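Local structure of pectate lyase (Bacillus subtilis, 5AMV) at residues I147-D150 with N151-I154. The protein cleaves polygalacturonate by calcium-dependent elimination, releasing oligosaccharides with unsaturated galacturonosyl groups at their non-reducing ends. Numbering follows the deposited sequence.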
loop_
_atom_site.group_PDB
_atom_site.type_symbol
_atom_site.label_atom_id
_atom_site.label_comp_id
_atom_site.label_asym_id
_atom_site.label_seq_id
_atom_site.Cartn_x
_atom_site.Cartn_y
_atom_site.Cartn_z
ATOM N N ILE A 147 -5.977 -4.297 8.161
ATOM C CA ILE A 147 -6.345 -3.555 9.356
ATOM C C ILE A 147 -7.767 -3.035 9.183
ATOM O O ILE A 147 -8.000 -2.121 8.383
ATOM C CB ILE A 147 -5.336 -2.387 9.712
ATOM C CG1 ILE A 147 -3.895 -2.894 9.728
ATOM C CG2 ILE A 147 -5.749 -1.766 11.051
ATOM C CD1 ILE A 147 -2.820 -1.740 9.601
ATOM N N LYS A 148 -8.715 -3.626 9.917
ATOM C CA LYS A 148 -10.112 -3.160 9.920
ATOM C C LYS A 148 -10.429 -2.459 11.227
ATOM O O LYS A 148 -11.506 -1.882 11.384
ATOM C CB LYS A 148 -11.090 -4.359 9.775
ATOM C CG LYS A 148 -10.752 -5.261 8.604
ATOM C CD LYS A 148 -11.830 -6.367 8.341
ATOM C CE LYS A 148 -11.867 -7.395 9.465
ATOM N NZ LYS A 148 -12.995 -8.392 9.280
ATOM N N SER A 149 -9.474 -2.495 12.140
ATOM C CA SER A 149 -9.665 -2.071 13.518
ATOM C C SER A 149 -9.127 -0.654 13.753
ATOM O O SER A 149 -8.601 0.012 12.837
ATOM C CB SER A 149 -8.900 -3.057 14.397
ATOM O OG SER A 149 -7.521 -3.036 14.030
ATOM N N ASP A 150 -9.243 -0.195 14.997
ATOM C CA ASP A 150 -8.714 1.099 15.405
ATOM C C ASP A 150 -7.434 0.970 16.194
ATOM O O ASP A 150 -7.290 0.072 17.023
ATOM C CB ASP A 150 -9.752 1.843 16.266
ATOM C CG ASP A 150 -9.336 3.289 16.612
ATOM O OD1 ASP A 150 -9.569 4.169 15.752
ATOM O OD2 ASP A 150 -8.829 3.582 17.728
ATOM N N ASN A 151 -6.523 1.910 15.960
ATOM C CA ASN A 151 -5.396 2.178 16.853
ATOM C C ASN A 151 -4.281 1.150 16.675
ATOM O O ASN A 151 -4.048 0.268 17.510
ATOM C CB ASN A 151 -5.835 2.264 18.326
ATOM C CG ASN A 151 -4.749 2.838 19.209
ATOM O OD1 ASN A 151 -3.950 3.665 18.757
ATOM N ND2 ASN A 151 -4.725 2.428 20.476
ATOM N N VAL A 152 -3.577 1.290 15.556
ATOM C CA VAL A 152 -2.593 0.292 15.160
ATOM C C VAL A 152 -1.338 0.964 14.660
ATOM O O VAL A 152 -1.408 1.911 13.851
ATOM C CB VAL A 152 -3.166 -0.697 14.065
ATOM C CG1 VAL A 152 -2.059 -1.618 13.523
ATOM C CG2 VAL A 152 -4.342 -1.552 14.625
ATOM N N ILE A 153 -0.191 0.441 15.103
ATOM C CA ILE A 153 1.111 0.975 14.707
ATOM C C ILE A 153 1.917 -0.148 14.041
ATOM O O ILE A 153 2.029 -1.211 14.613
ATOM C CB ILE A 153 1.866 1.537 15.936
ATOM C CG1 ILE A 153 1.115 2.756 16.503
ATOM C CG2 ILE A 153 3.300 1.888 15.579
ATOM C CD1 ILE A 153 1.698 3.244 17.835
ATOM N N ILE A 154 2.483 0.125 12.860
ATOM C CA ILE A 154 3.349 -0.829 12.153
ATOM C C ILE A 154 4.644 -0.086 11.783
ATOM O O ILE A 154 4.579 0.900 11.045
ATOM C CB ILE A 154 2.688 -1.324 10.830
ATOM C CG1 ILE A 154 1.239 -1.839 11.062
ATOM C CG2 ILE A 154 3.612 -2.348 10.134
ATOM C CD1 ILE A 154 1.123 -3.066 11.938
#
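In Ile147 the first torsion (chi1 -51°) puts CG1 beside the backbone N and thereby CG2 opposite that N, while in Val152 a chi1 of 172° swings CG2 to the side of the backbone N; the two methyls meet, with Ile147 CG2 3.8 Å from Val152 CG2. The longer branch of Ile147 reaches further along strand 152-155: its CD1 lies 4.0 Å from Val152 CG1 and, more loosely, 4.3 Å from Ile154 CG1. Branched aliphatic residues suit this buried place, since each offers two arms to pack against different neighbours. Ser149 OG also comes within 3.6 Å of Val152 CG2, but its polar need is met by a hydrogen bond to Ile125 O, so a small hydroxyl can sit beside the methyls. The polysaccharide lyase 1 fold is a right-handed parallel beta-helix, and here the chain turns the corner from strand 144-147 on one face to strand 152-155 on another, Ile147 and Val152 pointing into the interior between them with Ile154 on the same side. Asn151, at the corner, has positive phi (78°), a conformation that asparagine tolerates better than most residues. Its amide extends away from residues 147-150: OD1 accepts from the backbone N of Thr22 and Gly23, and ND2 hydrogen-bonds Asn128 OD1, satisfying the buried amide. Asp150 OD2 lies 3.3 Å from Asn151 CB, while OD1 forms hydrogen bonds with Thr192 OG1 and His193 ND1, a place suited to a carboxylate oxygen, which can take two.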